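Local coordinates for protein exosome complex component Rrp42 (PDB 2WNR) that is predicted to be a non-catalytic subunit of the archaeal RNA-degrading exosome that contributes to structuring the active site of its partner Rrp41, at residues A[57-61]-A[142-148]; A[60-64]-A[137-141]; A[78-82]-A[134-138]; A[118-122]-A[187-193]. The contacts are given in a common frame with arbitrary orientation. Residue numbers count along the deposited sequence, not the author numbering.

Contact 1 (A[57-61]-A[142-148]); sequences NTQII and HIIDYDG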
loop_
_atom_site.group_PDB
_atom_site.type_symbol
_atom_site.label_atom_id
_atom_site.label_comp_id
_atom_site.label_asym_id
_atom_site.label_seq_id
_atom_site.Cartn_x
_atom_site.Cartn_y
_atom_site.Cartn_z
ATOM N N ASN A 57 28.050 -16.240 12.779
ATOM C CA ASN A 57 27.969 -14.802 12.545
ATOM C C ASN A 57 26.550 -14.308 12.323
ATOM O O ASN A 57 26.315 -13.098 12.295
ATOM C CB ASN A 57 28.855 -14.391 11.373
ATOM C CG ASN A 57 30.311 -14.369 11.735
ATOM O OD1 ASN A 57 30.671 -14.005 12.850
ATOM N ND2 ASN A 57 31.165 -14.752 10.791
ATOM N N THR A 58 25.617 -15.239 12.146
ATOM C CA THR A 58 24.209 -14.906 12.004
ATOM C C THR A 58 23.746 -14.245 13.292
ATOM O O THR A 58 23.841 -14.825 14.370
ATOM C CB THR A 58 23.346 -16.157 11.668
ATOM O OG1 THR A 58 23.704 -16.638 10.369
ATOM C CG2 THR A 58 21.883 -15.827 11.655
ATOM N N GLN A 59 23.263 -13.017 13.166
ATOM C CA GLN A 59 22.918 -12.224 14.328
ATOM C C GLN A 59 21.491 -11.709 14.254
ATOM O O GLN A 59 21.091 -11.121 13.255
ATOM C CB GLN A 59 23.902 -11.070 14.479
ATOM C CG GLN A 59 23.721 -10.268 15.748
ATOM C CD GLN A 59 24.843 -9.289 15.970
ATOM O OE1 GLN A 59 25.935 -9.437 15.416
ATOM N NE2 GLN A 59 24.590 -8.288 16.794
ATOM N N ILE A 60 20.733 -11.935 15.318
ATOM C CA ILE A 60 19.343 -11.514 15.386
ATOM C C ILE A 60 19.093 -10.826 16.721
ATOM O O ILE A 60 19.487 -11.328 17.770
ATOM C CB ILE A 60 18.364 -12.718 15.228
ATOM C CG1 ILE A 60 18.423 -13.280 13.807
ATOM C CG2 ILE A 60 16.921 -12.319 15.557
ATOM C CD1 ILE A 60 17.552 -14.490 13.603
ATOM N N ILE A 61 18.445 -9.670 16.672
ATOM C CA ILE A 61 17.956 -9.014 17.869
ATOM C C ILE A 61 16.434 -9.098 17.926
ATOM O O ILE A 61 15.754 -8.808 16.948
ATOM C CB ILE A 61 18.404 -7.561 17.922
ATOM C CG1 ILE A 61 19.925 -7.502 18.092
ATOM C CG2 ILE A 61 17.681 -6.818 19.049
ATOM C CD1 ILE A 61 20.513 -6.184 17.733
ATOM N N HIS A 142 14.663 -8.853 14.501
ATOM C CA HIS A 142 15.445 -7.903 13.729
ATOM C C HIS A 142 16.716 -8.589 13.233
ATOM O O HIS A 142 17.677 -8.789 13.993
ATOM C CB HIS A 142 15.769 -6.681 14.591
ATOM C CG HIS A 142 15.581 -5.375 13.886
ATOM N ND1 HIS A 142 14.342 -4.902 13.508
ATOM C CD2 HIS A 142 16.474 -4.432 13.503
ATOM C CE1 HIS A 142 14.479 -3.731 12.916
ATOM N NE2 HIS A 142 15.763 -3.423 12.898
ATOM N N ILE A 143 16.719 -8.968 11.960
ATOM C CA ILE A 143 17.845 -9.718 11.427
ATOM C C ILE A 143 18.928 -8.713 11.033
ATOM O O ILE A 143 18.740 -7.894 10.137
ATOM C CB ILE A 143 17.440 -10.686 10.283
ATOM C CG1 ILE A 143 16.601 -11.864 10.807
ATOM C CG2 ILE A 143 18.651 -11.287 9.650
ATOM C CD1 ILE A 143 15.188 -11.529 11.267
ATOM N N ILE A 144 20.054 -8.799 11.737
ATOM C CA ILE A 144 21.142 -7.833 11.691
ATOM C C ILE A 144 22.264 -8.298 10.766
ATOM O O ILE A 144 22.921 -7.486 10.117
ATOM C CB ILE A 144 21.689 -7.617 13.132
ATOM C CG1 ILE A 144 20.588 -7.081 14.070
ATOM C CG2 ILE A 144 22.881 -6.713 13.164
ATOM C CD1 ILE A 144 19.926 -5.766 13.643
ATOM N N ASP A 145 22.472 -9.611 10.708
ATOM C CA ASP A 145 23.579 -10.219 9.967
ATOM C C ASP A 145 23.116 -11.620 9.588
ATOM O O ASP A 145 22.564 -12.347 10.427
ATOM C CB ASP A 145 24.817 -10.301 10.864
ATOM C CG ASP A 145 26.127 -9.892 10.155
ATOM O OD1 ASP A 145 26.154 -9.655 8.924
ATOM O OD2 ASP A 145 27.153 -9.807 10.862
ATOM N N TYR A 146 23.299 -11.997 8.329
ATOM C CA TYR A 146 22.868 -13.318 7.880
ATOM C C TYR A 146 24.030 -14.122 7.319
ATOM O O TYR A 146 24.565 -13.799 6.252
ATOM C CB TYR A 146 21.715 -13.215 6.871
ATOM C CG TYR A 146 21.407 -14.503 6.127
ATOM C CD1 TYR A 146 21.042 -15.666 6.808
ATOM C CD2 TYR A 146 21.484 -14.554 4.735
ATOM C CE1 TYR A 146 20.767 -16.851 6.123
ATOM C CE2 TYR A 146 21.208 -15.731 4.040
ATOM C CZ TYR A 146 20.853 -16.875 4.740
ATOM O OH TYR A 146 20.577 -18.037 4.050
ATOM N N ASP A 147 24.420 -15.167 8.046
ATOM C CA ASP A 147 25.526 -16.022 7.629
ATOM C C ASP A 147 25.106 -17.485 7.739
ATOM O O ASP A 147 25.939 -18.352 7.994
ATOM C CB ASP A 147 26.782 -15.735 8.475
ATOM C CG ASP A 147 28.083 -16.164 7.788
ATOM O OD1 ASP A 147 28.090 -16.352 6.550
ATOM O OD2 ASP A 147 29.125 -16.294 8.483
ATOM N N GLY A 148 23.815 -17.751 7.548
ATOM C CA GLY A 148 23.274 -19.112 7.599
ATOM C C GLY A 148 22.311 -19.395 8.749
ATOM O O GLY A 148 22.566 -19.029 9.900
HETATM O O HOH W 1 28.905 -17.758 10.752
#
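Backbone hydrogen bonds join strand 58-61 to strand 142-145 as antiparallel neighbours in the mixed sheet of the RNase PH fold. I61 and H142 form a hydrogen-bonded pair (I61 N to H142 O 2.9 Å, H142 N to I61 O 2.7 Å). After the non-hydrogen-bonded pair I60-I143 (CA-CA 4.6 Å) the register shifts by one: Q59 O accepts from both I144 N (3.0 Å) and D145 N (3.3 Å), a classic beta bulge, while Q59 N donates to D145 O (2.9 Å). Past the end of strand 142-145, D147 N donates to T58 OG1 (2.8 Å), which donates to G148 O (2.7 Å). A water bridges N57 N and D147 OD2, 2.7 Å from each, beside a weak bond from N57 ND2 to D147 OD2 (3.4 Å). Apolar contacts flank the ladder: I60 CG1 meets I143 CG1 at 3.8 Å where I60 packs on helix 150-164, and I61 CD1 meets I144 CG1 at 3.8 Å. Both D145 carboxylate oxygens bond to the backbone of a neighbouring exonuclease 1 subunit, whose aromatic ring meets H142 edge-to-face. The chemistry implies two roles: backbone pairing within Rrp42, and polar side chains turned to the subunit interface.

Contact 2 (A[60-64]-A[137-141]); sequences IIVGV and LFLDL
This is a regular antiparallel ladder within the mixed sheet of the RNase PH fold: strands 60-64 and 137-141, both extended, run at 166° with axes 4.8 Å apart. V62 pairs with L141 and V64 with L139 as non-hydrogen-bonded pairs (CA-CA 4.5 and 4.8 Å). V62 and V64 are both t, L139 (m, chi2 36°) and L141 (m, chi2 47°) nearly alike; all four occupy one face, where helix 150-164 covers V62, V64 and L139. V62 CG2 lies 3.9 Å from L141 CG; V64 CG1 lies 3.9 Å from L139 CD1 and 4.2 Å from CG of L137, whose chi1 (-92°) and chi2 (32°) fall between wells. F138 (m, chi2 -90°) turns its ring from 60-64. D140 (m, chi2 -62°) projects from the other face, its carboxylate salt-bridged outside these segments, to a basic side chain of a neighbouring exonuclease 1 subunit. The ladder thus separates an apolar core from a subunit interface. G63 and D140 form the central hydrogen-bonded pair, G63 N to D140 O and D140 N to G63 O, each 3.0 Å.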
loop_
_atom_site.group_PDB
_atom_site.type_symbol
_atom_site.label_atom_id
_atom_site.label_comp_id
_atom_site.label_asym_id
_atom_site.label_seq_id
_atom_site.Cartn_x
_atom_site.Cartn_y
_atom_site.Cartn_z
ATOM N N ILE A 60 20.733 -11.935 15.318
ATOM C CA ILE A 60 19.343 -11.514 15.386
ATOM C C ILE A 60 19.093 -10.826 16.721
ATOM O O ILE A 60 19.487 -11.328 17.770
ATOM C CB ILE A 60 18.364 -12.718 15.228
ATOM C CG1 ILE A 60 18.423 -13.280 13.807
ATOM C CG2 ILE A 60 16.921 -12.319 15.557
ATOM C CD1 ILE A 60 17.552 -14.490 13.603
ATOM N N ILE A 61 18.445 -9.670 16.672
ATOM C CA ILE A 61 17.956 -9.014 17.869
ATOM C C ILE A 61 16.434 -9.098 17.926
ATOM O O ILE A 61 15.754 -8.808 16.948
ATOM C CB ILE A 61 18.404 -7.561 17.922
ATOM C CG1 ILE A 61 19.925 -7.502 18.092
ATOM C CG2 ILE A 61 17.681 -6.818 19.049
ATOM C CD1 ILE A 61 20.513 -6.184 17.733
ATOM N N VAL A 62 15.908 -9.518 19.068
ATOM C CA VAL A 62 14.470 -9.628 19.236
ATOM C C VAL A 62 14.006 -8.716 20.355
ATOM O O VAL A 62 14.624 -8.651 21.405
ATOM C CB VAL A 62 14.028 -11.088 19.513
ATOM C CG1 VAL A 62 12.536 -11.161 19.808
ATOM C CG2 VAL A 62 14.367 -11.980 18.339
ATOM N N GLY A 63 12.919 -8.000 20.118
ATOM C CA GLY A 63 12.289 -7.222 21.165
ATOM C C GLY A 63 10.877 -7.716 21.405
ATOM O O GLY A 63 10.191 -8.141 20.469
ATOM N N VAL A 64 10.450 -7.669 22.663
ATOM C CA VAL A 64 9.086 -8.019 23.025
ATOM C C VAL A 64 8.416 -6.767 23.584
ATOM O O VAL A 64 8.857 -6.223 24.599
ATOM C CB VAL A 64 9.017 -9.175 24.058
ATOM C CG1 VAL A 64 7.567 -9.546 24.333
ATOM C CG2 VAL A 64 9.772 -10.394 23.578
ATOM N N LEU A 137 1.339 -9.220 22.793
ATOM C CA LEU A 137 2.794 -9.329 22.765
ATOM C C LEU A 137 3.314 -9.216 21.344
ATOM O O LEU A 137 3.149 -10.145 20.557
ATOM C CB LEU A 137 3.224 -10.670 23.354
ATOM C CG LEU A 137 3.554 -10.846 24.833
ATOM C CD1 LEU A 137 2.762 -9.946 25.766
ATOM C CD2 LEU A 137 3.357 -12.309 25.196
ATOM N N PHE A 138 3.928 -8.083 21.014
ATOM C CA PHE A 138 4.582 -7.927 19.706
ATOM C C PHE A 138 5.988 -8.497 19.759
ATOM O O PHE A 138 6.894 -7.897 20.326
ATOM C CB PHE A 138 4.635 -6.462 19.266
ATOM C CG PHE A 138 3.306 -5.900 18.850
ATOM C CD1 PHE A 138 2.890 -5.979 17.524
ATOM C CD2 PHE A 138 2.467 -5.287 19.777
ATOM C CE1 PHE A 138 1.647 -5.455 17.126
ATOM C CE2 PHE A 138 1.238 -4.762 19.386
ATOM C CZ PHE A 138 0.834 -4.851 18.052
ATOM N N LEU A 139 6.160 -9.678 19.192
ATOM C CA LEU A 139 7.480 -10.253 19.029
ATOM C C LEU A 139 8.073 -9.723 17.722
ATOM O O LEU A 139 7.563 -10.024 16.645
ATOM C CB LEU A 139 7.383 -11.776 19.009
ATOM C CG LEU A 139 7.224 -12.538 20.330
ATOM C CD1 LEU A 139 6.368 -11.820 21.358
ATOM C CD2 LEU A 139 6.643 -13.901 20.058
ATOM N N ASP A 140 9.124 -8.916 17.829
ATOM C CA ASP A 140 9.767 -8.318 16.659
ATOM C C ASP A 140 11.208 -8.810 16.457
ATOM O O ASP A 140 12.095 -8.559 17.276
ATOM C CB ASP A 140 9.711 -6.792 16.733
ATOM C CG ASP A 140 8.344 -6.246 16.376
ATOM O OD1 ASP A 140 7.909 -6.472 15.218
ATOM O OD2 ASP A 140 7.713 -5.585 17.241
ATOM N N LEU A 141 11.424 -9.524 15.359
ATOM C CA LEU A 141 12.709 -10.139 15.082
ATOM C C LEU A 141 13.467 -9.267 14.103
ATOM O O LEU A 141 12.977 -8.971 13.017
ATOM C CB LEU A 141 12.513 -11.552 14.513
ATOM C CG LEU A 141 11.983 -12.693 15.398
ATOM C CD1 LEU A 141 10.762 -12.314 16.210
ATOM C CD2 LEU A 141 11.668 -13.924 14.547
#

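Contact 3 (A[78-82]-A[134-138]); sequences MGVIL and VWMLF
Strand 80-82 runs parallel to strand 134-138 in the mixed sheet of the RNase PH fold, the axes 4.6 Å apart and inclined by 16°. M78 and G79 lead into it as extended loop residues. V80 pairs with M136, I81 with L137 and L82 with F138 (CA-CA 4.5, 4.8 and 4.9 Å). The bonds zigzag as parallel strands require: V80 N to W135 O 3.0 Å, L137 N to V80 O 2.8 Å, L82 N to L137 O 2.9 Å. V80, L82, M136 and F138 share one face. There V80 (t) sets CB 3.8 Å from CG of M136 (m, t, m), whose thioether end runs off from 78-82. I81 (m, t) and L137 (chi1 -92°, chi2 32°, between wells) lie on the other face, I81 CG1 4.3 Å from L137 CD2, next to L123 and L126. At the strand entrance V134 (m) brings CG2 to 3.6 Å from G79 CA and 4.1 Å from V80 CG2. W135 packs its indole on strand 166-173. F138 (m, chi2 -90°) also meets a basic side chain of a neighbouring exonuclease 1 subunit. L82 (m, t) approaches the F138 ring obliquely, L82 CD1 standing 3.4 Å from F138 CE1.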
loop_
_atom_site.group_PDB
_atom_site.type_symbol
_atom_site.label_atom_id
_atom_site.label_comp_id
_atom_site.label_asym_id
_atom_site.label_seq_id
_atom_site.Cartn_x
_atom_site.Cartn_y
_atom_site.Cartn_z
ATOM N N MET A 78 -8.353 -15.097 25.418
ATOM C CA MET A 78 -6.939 -15.280 25.114
ATOM C C MET A 78 -6.212 -13.965 24.834
ATOM O O MET A 78 -6.772 -13.044 24.232
ATOM C CB MET A 78 -6.752 -16.253 23.943
ATOM C CG MET A 78 -7.407 -17.623 24.129
ATOM S SD MET A 78 -6.809 -18.475 25.603
ATOM C CE MET A 78 -7.224 -20.193 25.232
ATOM N N GLY A 79 -4.966 -13.886 25.295
ATOM C CA GLY A 79 -4.081 -12.774 24.969
ATOM C C GLY A 79 -3.515 -13.028 23.582
ATOM O O GLY A 79 -3.626 -14.133 23.051
ATOM N N VAL A 80 -2.909 -12.010 22.989
ATOM C CA VAL A 80 -2.466 -12.101 21.608
ATOM C C VAL A 80 -0.942 -12.145 21.489
ATOM O O VAL A 80 -0.230 -11.451 22.221
ATOM C CB VAL A 80 -3.042 -10.933 20.792
ATOM C CG1 VAL A 80 -2.556 -10.984 19.343
ATOM C CG2 VAL A 80 -4.568 -10.932 20.866
ATOM N N ILE A 81 -0.451 -12.974 20.573
ATOM C CA ILE A 81 0.954 -12.927 20.139
ATOM C C ILE A 81 1.005 -12.520 18.671
ATOM O O ILE A 81 0.272 -13.063 17.852
ATOM C CB ILE A 81 1.665 -14.285 20.324
ATOM C CG1 ILE A 81 1.901 -14.565 21.806
ATOM C CG2 ILE A 81 3.007 -14.311 19.593
ATOM C CD1 ILE A 81 2.559 -15.905 22.092
ATOM N N LEU A 82 1.878 -11.569 18.346
ATOM C CA LEU A 82 2.077 -11.100 16.980
ATOM C C LEU A 82 3.560 -11.153 16.612
ATOM O O LEU A 82 4.360 -10.377 17.129
ATOM C CB LEU A 82 1.554 -9.671 16.845
ATOM C CG LEU A 82 0.044 -9.511 16.777
ATOM C CD1 LEU A 82 -0.369 -8.142 17.251
ATOM C CD2 LEU A 82 -0.500 -9.781 15.380
ATOM N N VAL A 134 -7.005 -7.304 26.447
ATOM C CA VAL A 134 -5.973 -8.293 26.756
ATOM C C VAL A 134 -4.576 -7.776 26.402
ATOM O O VAL A 134 -4.433 -6.789 25.685
ATOM C CB VAL A 134 -6.187 -9.680 26.049
ATOM C CG1 VAL A 134 -7.552 -10.299 26.358
ATOM C CG2 VAL A 134 -5.843 -9.654 24.555
ATOM N N TRP A 135 -3.551 -8.460 26.898
ATOM C CA TRP A 135 -2.175 -8.124 26.572
ATOM C C TRP A 135 -1.795 -8.638 25.183
ATOM O O TRP A 135 -1.963 -9.817 24.874
ATOM C CB TRP A 135 -1.207 -8.673 27.623
ATOM C CG TRP A 135 -1.017 -7.789 28.823
ATOM C CD1 TRP A 135 -1.333 -8.089 30.114
ATOM C CD2 TRP A 135 -0.452 -6.471 28.846
ATOM N NE1 TRP A 135 -1.007 -7.044 30.941
ATOM C CE2 TRP A 135 -0.463 -6.037 30.191
ATOM C CE3 TRP A 135 0.067 -5.615 27.861
ATOM C CZ2 TRP A 135 0.018 -4.783 30.582
ATOM C CZ3 TRP A 135 0.545 -4.361 28.249
ATOM C CH2 TRP A 135 0.513 -3.960 29.602
ATOM N N MET A 136 -1.288 -7.741 24.349
ATOM C CA MET A 136 -0.797 -8.129 23.033
ATOM C C MET A 136 0.721 -8.067 23.023
ATOM O O MET A 136 1.315 -7.003 23.237
ATOM C CB MET A 136 -1.360 -7.212 21.954
ATOM C CG MET A 136 -2.865 -7.291 21.809
ATOM S SD MET A 136 -3.490 -6.270 20.466
ATOM C CE MET A 136 -3.143 -4.607 21.069
ATOM N N LEU A 137 1.339 -9.220 22.793
ATOM C CA LEU A 137 2.794 -9.329 22.765
ATOM C C LEU A 137 3.314 -9.216 21.344
ATOM O O LEU A 137 3.149 -10.145 20.557
ATOM C CB LEU A 137 3.224 -10.670 23.354
ATOM C CG LEU A 137 3.554 -10.846 24.833
ATOM C CD1 LEU A 137 2.762 -9.946 25.766
ATOM C CD2 LEU A 137 3.357 -12.309 25.196
ATOM N N PHE A 138 3.928 -8.083 21.014
ATOM C CA PHE A 138 4.582 -7.927 19.706
ATOM C C PHE A 138 5.988 -8.497 19.759
ATOM O O PHE A 138 6.894 -7.897 20.326
ATOM C CB PHE A 138 4.635 -6.462 19.266
ATOM C CG PHE A 138 3.306 -5.900 18.850
ATOM C CD1 PHE A 138 2.890 -5.979 17.524
ATOM C CD2 PHE A 138 2.467 -5.287 19.777
ATOM C CE1 PHE A 138 1.647 -5.455 17.126
ATOM C CE2 PHE A 138 1.238 -4.762 19.386
ATOM C CZ PHE A 138 0.834 -4.851 18.052
#

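Contact 4 (A[118-122]-A[187-193]); sequences SRMID and LPVNRKA
M120 (t, t, t) leaves its backbone away from 187-193 overall, yet its CG still overlaps R191 O at 3.2 Å and lies 4.4 Å from V189 CG1; V159 of helix 150-164 also borders it. Neither segment forms a regular strand across the contact, but I121 and V189 make a single backbone bridge (CA-CA 4.9 Å). N190 N donates to M120 O at 2.7 Å, and D122 N to P188 O at 3.2 Å. These bonds join the turn after helix 102-117 to the connection between strands 184-186 and 193-201. R119 ends that helix in a Schellman motif, with positive phi (54°, psi 42°), after which M120 is briefly helical (-62/-40) and I121 extended (-110/129). Opposite, P188 and V189 are extended, N190 turns (-84/-37) and R191 opens out fully (-168/168). S118 (p) places CB 3.6 Å from A193 CB, while its OG bonds back to C114 O and I115 O. R191 (p, t, t) sets one face of its guanidinium over R119 O; R119 NH2 and R191 NH1, of like charge, are 3.7 Å apart. I121 (m, t) directs CD1 to 4.4 Å from L187 CD1, both side chains meeting L162 of helix 150-164.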
loop_
_atom_site.group_PDB
_atom_site.type_symbol
_atom_site.label_atom_id
_atom_site.label_comp_id
_atom_site.label_asym_id
_atom_site.label_seq_id
_atom_site.Cartn_x
_atom_site.Cartn_y
_atom_site.Cartn_z
ATOM N N SER A 118 3.850 -24.905 20.912
ATOM C CA SER A 118 4.432 -25.422 22.140
ATOM C C SER A 118 3.627 -24.966 23.364
ATOM O O SER A 118 3.814 -25.484 24.469
ATOM C CB SER A 118 5.881 -24.964 22.269
ATOM O OG SER A 118 5.955 -23.566 22.486
ATOM N N ARG A 119 2.726 -24.006 23.152
ATOM C CA ARG A 119 1.904 -23.419 24.219
ATOM C C ARG A 119 2.811 -22.908 25.337
ATOM O O ARG A 119 2.539 -23.084 26.531
ATOM C CB ARG A 119 0.821 -24.402 24.724
ATOM C CG ARG A 119 0.026 -25.104 23.603
ATOM C CD ARG A 119 -1.454 -25.305 23.938
ATOM N NE ARG A 119 -1.638 -26.030 25.180
ATOM C CZ ARG A 119 -2.206 -25.604 26.311
ATOM N NH1 ARG A 119 -2.751 -24.394 26.451
ATOM N NH2 ARG A 119 -2.231 -26.450 27.329
ATOM N N MET A 120 3.896 -22.275 24.911
ATOM C CA MET A 120 4.923 -21.730 25.781
ATOM C C MET A 120 4.377 -20.660 26.701
ATOM O O MET A 120 4.737 -20.601 27.877
ATOM C CB MET A 120 6.032 -21.140 24.927
ATOM C CG MET A 120 7.037 -20.301 25.671
ATOM S SD MET A 120 8.474 -20.019 24.634
ATOM C CE MET A 120 9.493 -19.113 25.797
ATOM N N ILE A 121 3.500 -19.821 26.161
ATOM C CA ILE A 121 2.886 -18.743 26.923
ATOM C C ILE A 121 1.404 -19.035 27.158
ATOM O O ILE A 121 0.678 -19.358 26.226
ATOM C CB ILE A 121 3.109 -17.388 26.210
ATOM C CG1 ILE A 121 4.582 -17.025 26.281
ATOM C CG2 ILE A 121 2.287 -16.275 26.846
ATOM C CD1 ILE A 121 5.035 -16.181 25.139
ATOM N N ASP A 122 0.974 -18.945 28.411
ATOM C CA ASP A 122 -0.437 -19.133 28.754
ATOM C C ASP A 122 -1.225 -17.868 28.436
ATOM O O ASP A 122 -1.417 -17.011 29.308
ATOM C CB ASP A 122 -0.599 -19.498 30.231
ATOM C CG ASP A 122 -1.944 -20.167 30.536
ATOM O OD1 ASP A 122 -2.806 -20.259 29.633
ATOM O OD2 ASP A 122 -2.136 -20.609 31.692
ATOM N N LEU A 187 6.396 -12.968 32.097
ATOM C CA LEU A 187 5.330 -13.587 31.319
ATOM C C LEU A 187 5.049 -14.981 31.879
ATOM O O LEU A 187 5.982 -15.668 32.300
ATOM C CB LEU A 187 5.698 -13.688 29.840
ATOM C CG LEU A 187 5.855 -12.411 29.015
ATOM C CD1 LEU A 187 6.265 -12.765 27.596
ATOM C CD2 LEU A 187 4.588 -11.578 29.009
ATOM N N PRO A 188 3.761 -15.394 31.902
ATOM C CA PRO A 188 3.440 -16.768 32.304
ATOM C C PRO A 188 4.011 -17.762 31.284
ATOM O O PRO A 188 3.429 -17.983 30.214
ATOM C CB PRO A 188 1.905 -16.789 32.321
ATOM C CG PRO A 188 1.493 -15.664 31.405
ATOM C CD PRO A 188 2.551 -14.616 31.561
ATOM N N VAL A 189 5.171 -18.319 31.614
ATOM C CA VAL A 189 5.853 -19.268 30.749
ATOM C C VAL A 189 5.568 -20.669 31.271
ATOM O O VAL A 189 5.964 -21.012 32.385
ATOM C CB VAL A 189 7.377 -18.994 30.703
ATOM C CG1 VAL A 189 8.099 -20.076 29.916
ATOM C CG2 VAL A 189 7.654 -17.621 30.103
ATOM N N ASN A 190 4.866 -21.466 30.470
ATOM C CA ASN A 190 4.512 -22.828 30.866
ATOM C C ASN A 190 5.619 -23.842 30.598
ATOM O O ASN A 190 5.820 -24.779 31.380
ATOM C CB ASN A 190 3.212 -23.265 30.188
ATOM C CG ASN A 190 1.973 -22.772 30.919
ATOM O OD1 ASN A 190 2.029 -22.395 32.091
ATOM N ND2 ASN A 190 0.841 -22.780 30.226
ATOM N N ARG A 191 6.325 -23.641 29.485
ATOM C CA ARG A 191 7.393 -24.534 29.031
ATOM C C ARG A 191 8.228 -23.914 27.909
ATOM O O ARG A 191 7.860 -22.889 27.340
ATOM C CB ARG A 191 6.838 -25.898 28.593
ATOM C CG ARG A 191 5.550 -25.877 27.759
ATOM C CD ARG A 191 5.025 -27.295 27.610
ATOM N NE ARG A 191 3.605 -27.364 27.269
ATOM C CZ ARG A 191 2.601 -27.310 28.146
ATOM N NH1 ARG A 191 1.346 -27.395 27.718
ATOM N NH2 ARG A 191 2.836 -27.162 29.445
ATOM N N LYS A 192 9.361 -24.538 27.609
ATOM C CA LYS A 192 10.252 -24.050 26.561
ATOM C C LYS A 192 10.268 -25.007 25.388
ATOM O O LYS A 192 10.001 -26.200 25.540
ATOM C CB LYS A 192 11.675 -23.863 27.091
ATOM C CG LYS A 192 11.920 -22.531 27.787
ATOM C CD LYS A 192 13.107 -22.603 28.737
ATOM C CE LYS A 192 12.678 -23.092 30.104
ATOM N NZ LYS A 192 13.846 -23.343 30.990
ATOM N N ALA A 193 10.565 -24.461 24.217
ATOM C CA ALA A 193 10.766 -25.241 23.010
ATOM C C ALA A 193 11.833 -24.537 22.181
ATOM O O ALA A 193 11.931 -23.306 22.202
ATOM C CB ALA A 193 9.480 -25.351 22.238
#

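In the fold
Strand 133-145 is the common thread of contacts 1, 2 and 3. Contacts 1 and 2 are successive parts of one antiparallel ladder, sharing I60 and I61, with centres about 13 Å apart; contact 3 pairs the earlier part of the strand with 80-87, so L137 and F138 serve both neighbours. Contacts 2 and 3 also touch through L139 N and L82 O (2.8 Å, a probable hydrogen bond). Contact 4 lies against one face of this sheet: L187 CD1 is 3.8 Å from L137 CD2, and I121 CD1 is 3.9 Å from I81 CD1. Its centre is about 25 Å from that of contact 1. Contacts 1 to 3 reach exonuclease 1, contact 3 through F138; contact 4 touches no other protein chain.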